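Local structure of vivid PAS protein VVD (Neurospora crassa, 3D72) at residues A[74-79]-A[89-93]; A[61-67]-A[116-120]. The protein acts as a blue-light photoreceptor linked to the fungal circadian system, binding FAD in a LOV domain of the PAS family and forming a rapidly exchanging dimer when light-activated. The protein carries 1 engineered substitution. All blocks are in the same frame, centred on the assembly; numbering follows the deposited sequence.

Followed from the N terminus, the chain leaves helix 55-61 and enters residues 61-67, which turn into helix 65-68. A 3-10 segment that runs through 74-77 comes next, and interaction 1 joins 74-79 to 89-93, closing a short loop without helix or strand just ahead of helix 94-106. That helix leads into strand 110-117, outermost in the sheet of this chain, whose end and following turn, 116-120, return to 61-67 in interaction 2. Interaction 1 is therefore nested inside the larger loop closed by interaction 2. The two also touch, through a probable hydrogen bond from F117 N to L76 O. Together they tie helix 55-61 and the connection leading to helix 94-106 to strand 110-117, and both touch the FAD.

Interaction 1 of 2, residues A[74-79]-A[89-93]; sequences RFLQSP and RKYVD. With FAD (flavin-adenine dinucleotide), chain C.
Q77 reaches R89, V92 and the FAD with successive atoms of one side chain. Its CB packs 3.9 Å from V92 CG2. Q77 CG rests on the same methyl and comes within 3.3 Å of FAD O2. CG stands beside the backbone N (chi1 -73°) and the chain runs on extended, which carries the amide in between the flavin and the R89 guanidinium. There its two ends serve different partners. Q77 OE1 takes a bond from R89 NE (2.8 Å), arriving almost in line with the carbonyl (169° at OE1), and a second from R89 NH1 (3.0 Å) on a lone pair. Amide and guanidinium are only 27° from coplanar, and this side-on grip fixes which way the amide is turned. Q77 NE2 consequently faces the cofactor, donating to FAD O2 (2.9 Å) on the flavin and to FAD O4' (3.1 Å) on the ribityl chain.

R89 NH1 also reaches FAD O2P (2.7 Å), while its NH2 donates to FAD O1A on the other phosphate. The same O2P accepts from R74 NE (3.0 Å), and R74 NH1 bonds FAD O1P. The two arginines thus converge on the pyrophosphate, whose charge probably offsets theirs; D47 gives R74 a further salt bridge. Farther out, P79 packs against the Y91 ring, and a water links Q77 O to Y91 N.

The connection from helix 65-68 to helix 94-106 thus forms the part of the FAD pocket that holds the pyrophosphate and the flavin O2 edge. Q77 and V92 both lean on I97 of the latter helix, while Q77 meets N116 and V92 meets V114 on strand 110-117.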
loop_
_atom_site.group_PDB
_atom_site.type_symbol
_atom_site.label_atom_id
_atom_site.label_comp_id
_atom_site.label_asym_id
_atom_site.label_seq_id
_atom_site.Cartn_x
_atom_site.Cartn_y
_atom_site.Cartn_z
ATOM N N ARG A 74 5.368 -7.993 -24.139
ATOM C CA ARG A 74 6.195 -8.999 -24.803
ATOM C C ARG A 74 7.307 -8.405 -25.662
ATOM O O ARG A 74 8.224 -9.130 -26.052
ATOM C CB ARG A 74 5.340 -9.945 -25.662
ATOM C CG ARG A 74 4.769 -9.312 -26.921
ATOM C CD ARG A 74 4.111 -10.365 -27.819
ATOM N NE ARG A 74 2.821 -10.821 -27.304
ATOM C CZ ARG A 74 1.681 -10.145 -27.411
ATOM N NH1 ARG A 74 0.561 -10.650 -26.902
ATOM N NH2 ARG A 74 1.650 -8.979 -28.038
ATOM N N PHE A 75 7.250 -7.107 -25.955
ATOM C CA PHE A 75 8.297 -6.503 -26.784
ATOM C C PHE A 75 9.683 -6.641 -26.157
ATOM O O PHE A 75 10.685 -6.564 -26.851
ATOM C CB PHE A 75 7.997 -5.020 -27.069
ATOM C CG PHE A 75 8.144 -4.117 -25.877
ATOM C CD1 PHE A 75 9.392 -3.610 -25.513
ATOM C CD2 PHE A 75 7.029 -3.755 -25.122
ATOM C CE1 PHE A 75 9.528 -2.767 -24.415
ATOM C CE2 PHE A 75 7.161 -2.910 -24.021
ATOM C CZ PHE A 75 8.406 -2.413 -23.667
ATOM N N LEU A 76 9.736 -6.846 -24.844
ATOM C CA LEU A 76 11.015 -6.995 -24.158
ATOM C C LEU A 76 11.681 -8.323 -24.511
ATOM O O LEU A 76 12.857 -8.526 -24.219
ATOM C CB LEU A 76 10.825 -6.920 -22.632
ATOM C CG LEU A 76 10.440 -5.560 -22.036
ATOM C CD1 LEU A 76 10.203 -5.703 -20.535
ATOM C CD2 LEU A 76 11.546 -4.553 -22.294
ATOM N N GLN A 77 10.932 -9.225 -25.137
ATOM C CA GLN A 77 11.475 -10.531 -25.482
ATOM C C GLN A 77 12.385 -10.545 -26.698
ATOM O O GLN A 77 12.934 -11.588 -27.047
ATOM C CB GLN A 77 10.331 -11.529 -25.645
ATOM C CG GLN A 77 9.708 -11.912 -24.302
ATOM C CD GLN A 77 8.263 -12.322 -24.417
ATOM O OE1 GLN A 77 7.820 -12.810 -25.465
ATOM N NE2 GLN A 77 7.510 -12.145 -23.327
ATOM N N SER A 78 12.558 -9.386 -27.320
ATOM C CA SER A 78 13.425 -9.273 -28.492
ATOM C C SER A 78 14.362 -8.078 -28.352
ATOM O O SER A 78 13.970 -7.019 -27.868
ATOM C CB SER A 78 12.587 -9.116 -29.760
ATOM O OG SER A 78 13.417 -9.097 -30.910
ATOM N N PRO A 79 15.624 -8.229 -28.784
ATOM C CA PRO A 79 16.567 -7.116 -28.675
ATOM C C PRO A 79 16.212 -5.938 -29.574
ATOM O O PRO A 79 16.754 -4.845 -29.421
ATOM C CB PRO A 79 17.906 -7.758 -29.041
ATOM C CG PRO A 79 17.514 -8.866 -29.960
ATOM C CD PRO A 79 16.285 -9.440 -29.301
ATOM N N ARG A 89 9.174 -17.270 -30.411
ATOM C CA ARG A 89 10.321 -16.456 -30.036
ATOM C C ARG A 89 11.580 -17.153 -30.328
ATOM O O ARG A 89 11.695 -18.366 -30.189
ATOM C CB ARG A 89 10.292 -16.084 -28.558
ATOM C CG ARG A 89 9.520 -14.848 -28.295
ATOM C CD ARG A 89 8.079 -15.036 -28.694
ATOM N NE ARG A 89 7.237 -14.235 -27.820
ATOM C CZ ARG A 89 5.914 -14.287 -27.782
ATOM N NH1 ARG A 89 5.258 -13.513 -26.935
ATOM N NH2 ARG A 89 5.247 -15.101 -28.588
ATOM N N LYS A 90 12.574 -16.374 -30.695
ATOM C CA LYS A 90 13.751 -17.064 -31.007
ATOM C C LYS A 90 14.820 -16.974 -29.922
ATOM O O LYS A 90 15.900 -17.502 -30.087
ATOM C CB LYS A 90 14.192 -16.672 -32.415
ATOM C CG LYS A 90 14.958 -15.394 -32.632
ATOM C CD LYS A 90 14.287 -14.533 -33.712
ATOM C CE LYS A 90 13.545 -15.341 -34.773
ATOM N NZ LYS A 90 12.806 -14.449 -35.704
ATOM N N TYR A 91 14.501 -16.330 -28.804
ATOM C CA TYR A 91 15.439 -16.196 -27.675
ATOM C C TYR A 91 14.769 -16.541 -26.355
ATOM O O TYR A 91 15.406 -16.513 -25.293
ATOM C CB TYR A 91 15.966 -14.770 -27.614
ATOM C CG TYR A 91 16.652 -14.365 -28.875
ATOM C CD1 TYR A 91 17.732 -15.104 -29.356
ATOM C CD2 TYR A 91 16.228 -13.258 -29.602
ATOM C CE1 TYR A 91 18.378 -14.751 -30.535
ATOM C CE2 TYR A 91 16.868 -12.894 -30.782
ATOM C CZ TYR A 91 17.942 -13.644 -31.244
ATOM O OH TYR A 91 18.581 -13.289 -32.405
ATOM N N VAL A 92 13.503 -16.841 -26.420
ATOM C CA VAL A 92 12.774 -17.150 -25.213
ATOM C C VAL A 92 12.160 -18.519 -25.184
ATOM O O VAL A 92 11.615 -19.010 -26.172
ATOM C CB VAL A 92 11.692 -16.108 -24.971
ATOM C CG1 VAL A 92 10.934 -16.437 -23.711
ATOM C CG2 VAL A 92 12.331 -14.734 -24.871
ATOM N N ASP A 93 12.271 -19.138 -24.008
ATOM C CA ASP A 93 11.733 -20.450 -23.779
ATOM C C ASP A 93 10.235 -20.419 -24.053
ATOM O O ASP A 93 9.491 -19.669 -23.419
ATOM C CB ASP A 93 11.992 -20.835 -22.326
ATOM C CG ASP A 93 11.572 -22.245 -22.025
ATOM O OD1 ASP A 93 10.370 -22.541 -22.154
ATOM O OD2 ASP A 93 12.449 -23.060 -21.666
HETATM P PA FAD C . 1.830 -15.918 -27.281
HETATM O O1A FAD C . 2.236 -14.793 -28.167
HETATM O O2A FAD C . 0.567 -16.623 -27.601
HETATM O O5B FAD C . 3.034 -16.951 -27.223
HETATM C C5B FAD C . 2.993 -18.185 -26.479
HETATM C C4B FAD C . 4.211 -19.008 -26.889
HETATM O O4B FAD C . 4.120 -20.263 -26.191
HETATM C C3B FAD C . 4.318 -19.321 -28.397
HETATM O O3B FAD C . 5.542 -18.958 -28.981
HETATM C C2B FAD C . 4.024 -20.811 -28.521
HETATM O O2B FAD C . 4.756 -21.541 -29.471
HETATM C C1B FAD C . 4.161 -21.371 -27.101
HETATM N N9A FAD C . 3.086 -22.259 -26.703
HETATM C C8A FAD C . 1.750 -21.977 -26.620
HETATM N N7A FAD C . 1.006 -22.989 -26.239
HETATM C C5A FAD C . 1.916 -24.021 -26.086
HETATM C C6A FAD C . 1.749 -25.393 -25.680
HETATM N N6A FAD C . 0.546 -25.901 -25.393
HETATM N N1A FAD C . 2.858 -26.184 -25.613
HETATM C C2A FAD C . 4.067 -25.636 -25.915
HETATM N N3A FAD C . 4.346 -24.368 -26.295
HETATM C C4A FAD C . 3.174 -23.599 -26.365
HETATM N N1 FAD C . 6.816 -10.349 -20.514
HETATM C C2 FAD C . 8.150 -10.102 -20.541
HETATM O O2 FAD C . 8.921 -10.691 -21.321
HETATM N N3 FAD C . 8.696 -9.166 -19.649
HETATM C C4 FAD C . 7.964 -8.421 -18.723
HETATM O O4 FAD C . 8.552 -7.616 -17.964
HETATM C C4X FAD C . 6.581 -8.693 -18.693
HETATM N N5 FAD C . 5.769 -7.974 -17.796
HETATM C C5X FAD C . 4.413 -8.250 -17.792
HETATM C C6 FAD C . 3.572 -7.532 -16.887
HETATM C C7 FAD C . 2.212 -7.729 -16.854
HETATM C C7M FAD C . 1.404 -6.923 -15.828
HETATM C C8 FAD C . 1.595 -8.626 -17.761
HETATM C C8M FAD C . 0.099 -8.870 -17.794
HETATM C C9 FAD C . 2.425 -9.367 -18.678
HETATM C C9A FAD C . 3.819 -9.192 -18.719
HETATM N N10 FAD C . 4.692 -9.924 -19.621
HETATM C C10 FAD C . 6.039 -9.635 -19.632
HETATM C "C1'" FAD C . 4.185 -10.969 -20.554
HETATM C "C2'" FAD C . 3.643 -10.605 -21.915
HETATM O "O2'" FAD C . 2.923 -9.371 -21.807
HETATM C "C3'" FAD C . 2.779 -11.793 -22.400
HETATM O "O3'" FAD C . 1.708 -11.982 -21.476
HETATM C "C4'" FAD C . 3.590 -13.128 -22.504
HETATM O "O4'" FAD C . 4.577 -12.996 -23.509
HETATM C "C5'" FAD C . 2.703 -14.346 -22.808
HETATM O "O5'" FAD C . 1.579 -13.992 -23.629
HETATM P P FAD C . 1.673 -13.858 -25.208
HETATM O O1P FAD C . 0.472 -13.128 -25.619
HETATM O O2P FAD C . 2.970 -13.258 -25.605
HETATM O O3P FAD C . 1.605 -15.342 -25.815
HETATM O O HOH W 1 12.695 -13.779 -28.505
#

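Interaction 2 of 2, residues A[61-67]-A[116-120]; sequences TGYSNAE and NFKKN. With FAD (flavin-adenine dinucleotide), chain C.
K119 N donates to T61 O (2.8 Å), joining the turn after strand 110-117 to the end of helix 55-61, where G62 leaves the helix with positive phi (84°). That backbone angle calls for glycine, and a CB there would also crowd K119 CB.

The Y63 ring lies under K119: CB of the lysine sits 3.7 Å from the ring centroid and 6° off its normal, a CH-pi contact over the face. The lysine chain runs out extended until a bend at the last torsion turns NZ to E67. The salt bridge from K119 NZ to E67 OE2 is 2.7 Å, on the syn lone pair of that oxygen. E67 OE1 accepts from S64 N (3.0 Å) on its anti lone pair, within the capping box that S64 and E67 form at the start of helix 65-68. One water lies within bonding distance of both Y63 OH and F117 O; another joins the hydroxyl to K119 O.

With Y63 replaced by an alanine, K119 CB would probably lose the ring face it rests on, and both waters their shared hydroxyl.

At the start of 116-120 the N116 amide pairs with the flavin, FAD N3 donating to N116 OD1 (2.9 Å) and N116 ND2 to FAD O2, so this strand end lines the flavin pocket. With one oxygen held by its own helix cap and the other by a lysine, the E67 carboxylate is likely to stay ionised and to couple the helix start to the strand-end turn.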
loop_
_atom_site.group_PDB
_atom_site.type_symbol
_atom_site.label_atom_id
_atom_site.label_comp_id
_atom_site.label_asym_id
_atom_site.label_seq_id
_atom_site.Cartn_x
_atom_site.Cartn_y
_atom_site.Cartn_z
ATOM N N THR A 61 14.816 -1.114 -18.069
ATOM C CA THR A 61 14.735 -1.505 -19.474
ATOM C C THR A 61 15.349 -0.545 -20.482
ATOM O O THR A 61 15.631 -0.938 -21.615
ATOM C CB THR A 61 13.266 -1.759 -19.890
ATOM O OG1 THR A 61 12.522 -0.534 -19.823
ATOM C CG2 THR A 61 12.624 -2.791 -18.976
ATOM N N GLY A 62 15.538 0.709 -20.084
ATOM C CA GLY A 62 16.117 1.695 -20.982
ATOM C C GLY A 62 15.121 2.361 -21.916
ATOM O O GLY A 62 15.498 3.211 -22.727
ATOM N N TYR A 63 13.854 1.968 -21.818
ATOM C CA TYR A 63 12.801 2.537 -22.656
ATOM C C TYR A 63 12.106 3.688 -21.934
ATOM O O TYR A 63 12.117 3.747 -20.714
ATOM C CB TYR A 63 11.763 1.464 -23.009
ATOM C CG TYR A 63 12.248 0.406 -23.978
ATOM C CD1 TYR A 63 12.761 -0.816 -23.527
ATOM C CD2 TYR A 63 12.173 0.618 -25.354
ATOM C CE1 TYR A 63 13.175 -1.797 -24.426
ATOM C CE2 TYR A 63 12.592 -0.349 -26.253
ATOM C CZ TYR A 63 13.090 -1.553 -25.788
ATOM O OH TYR A 63 13.493 -2.507 -26.700
ATOM N N SER A 64 11.506 4.600 -22.692
ATOM C CA SER A 64 10.801 5.742 -22.108
ATOM C C SER A 64 9.311 5.430 -21.970
ATOM O O SER A 64 8.830 4.431 -22.504
ATOM C CB SER A 64 10.962 6.968 -23.011
ATOM O OG SER A 64 10.332 6.731 -24.258
ATOM N N ASN A 65 8.586 6.286 -21.254
ATOM C CA ASN A 65 7.148 6.100 -21.086
ATOM C C ASN A 65 6.465 6.029 -22.448
ATOM O O ASN A 65 5.617 5.167 -22.684
ATOM C CB ASN A 65 6.543 7.260 -20.290
ATOM C CG ASN A 65 6.165 6.868 -18.879
ATOM O OD1 ASN A 65 5.437 5.899 -18.667
ATOM N ND2 ASN A 65 6.653 7.626 -17.903
ATOM N N ALA A 66 6.841 6.941 -23.343
ATOM C CA ALA A 66 6.261 6.993 -24.679
ATOM C C ALA A 66 6.484 5.707 -25.464
ATOM O O ALA A 66 5.655 5.316 -26.283
ATOM C CB ALA A 66 6.841 8.173 -25.449
ATOM N N GLU A 67 7.609 5.050 -25.205
ATOM C CA GLU A 67 7.943 3.815 -25.898
ATOM C C GLU A 67 7.282 2.567 -25.329
ATOM O O GLU A 67 7.146 1.575 -26.040
ATOM C CB GLU A 67 9.456 3.609 -25.909
ATOM C CG GLU A 67 10.202 4.598 -26.791
ATOM C CD GLU A 67 11.699 4.405 -26.730
ATOM O OE1 GLU A 67 12.235 4.330 -25.601
ATOM O OE2 GLU A 67 12.336 4.335 -27.804
ATOM N N ASN A 116 14.960 -11.261 -21.353
ATOM C CA ASN A 116 14.492 -9.984 -21.885
ATOM C C ASN A 116 15.677 -9.173 -22.392
ATOM O O ASN A 116 16.843 -9.510 -22.149
ATOM C CB ASN A 116 13.756 -9.169 -20.806
ATOM C CG ASN A 116 12.280 -9.565 -20.641
ATOM O OD1 ASN A 116 11.556 -8.944 -19.861
ATOM N ND2 ASN A 116 11.836 -10.583 -21.371
ATOM N N PHE A 117 15.383 -8.093 -23.099
ATOM C CA PHE A 117 16.430 -7.244 -23.648
ATOM C C PHE A 117 16.124 -5.770 -23.410
ATOM O O PHE A 117 14.991 -5.331 -23.593
ATOM C CB PHE A 117 16.568 -7.499 -25.154
ATOM C CG PHE A 117 16.906 -8.914 -25.499
ATOM C CD1 PHE A 117 18.233 -9.321 -25.609
ATOM C CD2 PHE A 117 15.898 -9.850 -25.680
ATOM C CE1 PHE A 117 18.550 -10.648 -25.881
ATOM C CE2 PHE A 117 16.194 -11.182 -25.950
ATOM C CZ PHE A 117 17.536 -11.583 -26.056
ATOM N N LYS A 118 17.140 -5.032 -22.998
ATOM C CA LYS A 118 16.991 -3.613 -22.752
ATOM C C LYS A 118 16.973 -2.937 -24.122
ATOM O O LYS A 118 17.264 -3.565 -25.141
ATOM C CB LYS A 118 18.149 -3.110 -21.893
ATOM C CG LYS A 118 18.305 -3.871 -20.577
ATOM C CD LYS A 118 19.303 -3.188 -19.668
ATOM C CE LYS A 118 19.410 -3.894 -18.326
ATOM N NZ LYS A 118 20.272 -3.129 -17.382
ATOM N N LYS A 119 16.614 -1.633 -24.154
ATOM C CA LYS A 119 16.536 -0.885 -25.401
ATOM C C LYS A 119 17.816 -0.955 -26.232
ATOM O O LYS A 119 17.762 -1.026 -27.463
ATOM C CB LYS A 119 16.204 0.586 -25.099
ATOM C CG LYS A 119 16.077 1.493 -26.335
ATOM C CD LYS A 119 15.775 2.936 -25.932
ATOM C CE LYS A 119 15.806 3.876 -27.130
ATOM N NZ LYS A 119 14.844 3.456 -28.181
ATOM N N ASN A 120 18.958 -0.914 -25.558
ATOM C CA ASN A 120 20.242 -0.968 -26.247
ATOM C C ASN A 120 20.621 -2.388 -26.654
ATOM O O ASN A 120 21.732 -2.628 -27.132
ATOM C CB ASN A 120 21.347 -0.355 -25.373
ATOM C CG ASN A 120 21.667 -1.188 -24.142
ATOM O OD1 ASN A 120 22.522 -0.812 -23.339
ATOM N ND2 ASN A 120 20.998 -2.321 -23.992
HETATM P PA FAD C . 1.830 -15.918 -27.281
HETATM O O1A FAD C . 2.236 -14.793 -28.167
HETATM O O2A FAD C . 0.567 -16.623 -27.601
HETATM O O5B FAD C . 3.034 -16.951 -27.223
HETATM C C5B FAD C . 2.993 -18.185 -26.479
HETATM C C4B FAD C . 4.211 -19.008 -26.889
HETATM O O4B FAD C . 4.120 -20.263 -26.191
HETATM C C3B FAD C . 4.318 -19.321 -28.397
HETATM O O3B FAD C . 5.542 -18.958 -28.981
HETATM C C2B FAD C . 4.024 -20.811 -28.521
HETATM O O2B FAD C . 4.756 -21.541 -29.471
HETATM C C1B FAD C . 4.161 -21.371 -27.101
HETATM N N9A FAD C . 3.086 -22.259 -26.703
HETATM C C8A FAD C . 1.750 -21.977 -26.620
HETATM N N7A FAD C . 1.006 -22.989 -26.239
HETATM C C5A FAD C . 1.916 -24.021 -26.086
HETATM C C6A FAD C . 1.749 -25.393 -25.680
HETATM N N6A FAD C . 0.546 -25.901 -25.393
HETATM N N1A FAD C . 2.858 -26.184 -25.613
HETATM C C2A FAD C . 4.067 -25.636 -25.915
HETATM N N3A FAD C . 4.346 -24.368 -26.295
HETATM C C4A FAD C . 3.174 -23.599 -26.365
HETATM N N1 FAD C . 6.816 -10.349 -20.514
HETATM C C2 FAD C . 8.150 -10.102 -20.541
HETATM O O2 FAD C . 8.921 -10.691 -21.321
HETATM N N3 FAD C . 8.696 -9.166 -19.649
HETATM C C4 FAD C . 7.964 -8.421 -18.723
HETATM O O4 FAD C . 8.552 -7.616 -17.964
HETATM C C4X FAD C . 6.581 -8.693 -18.693
HETATM N N5 FAD C . 5.769 -7.974 -17.796
HETATM C C5X FAD C . 4.413 -8.250 -17.792
HETATM C C6 FAD C . 3.572 -7.532 -16.887
HETATM C C7 FAD C . 2.212 -7.729 -16.854
HETATM C C7M FAD C . 1.404 -6.923 -15.828
HETATM C C8 FAD C . 1.595 -8.626 -17.761
HETATM C C8M FAD C . 0.099 -8.870 -17.794
HETATM C C9 FAD C . 2.425 -9.367 -18.678
HETATM C C9A FAD C . 3.819 -9.192 -18.719
HETATM N N10 FAD C . 4.692 -9.924 -19.621
HETATM C C10 FAD C . 6.039 -9.635 -19.632
HETATM C "C1'" FAD C . 4.185 -10.969 -20.554
HETATM C "C2'" FAD C . 3.643 -10.605 -21.915
HETATM O "O2'" FAD C . 2.923 -9.371 -21.807
HETATM C "C3'" FAD C . 2.779 -11.793 -22.400
HETATM O "O3'" FAD C . 1.708 -11.982 -21.476
HETATM C "C4'" FAD C . 3.590 -13.128 -22.504
HETATM O "O4'" FAD C . 4.577 -12.996 -23.509
HETATM C "C5'" FAD C . 2.703 -14.346 -22.808
HETATM O "O5'" FAD C . 1.579 -13.992 -23.629
HETATM P P FAD C . 1.673 -13.858 -25.208
HETATM O O1P FAD C . 0.472 -13.128 -25.619
HETATM O O2P FAD C . 2.970 -13.258 -25.605
HETATM O O3P FAD C . 1.605 -15.342 -25.815
HETATM O O HOH W 2 13.467 -5.052 -25.849
HETATM O O HOH W 3 15.122 -1.592 -28.786
#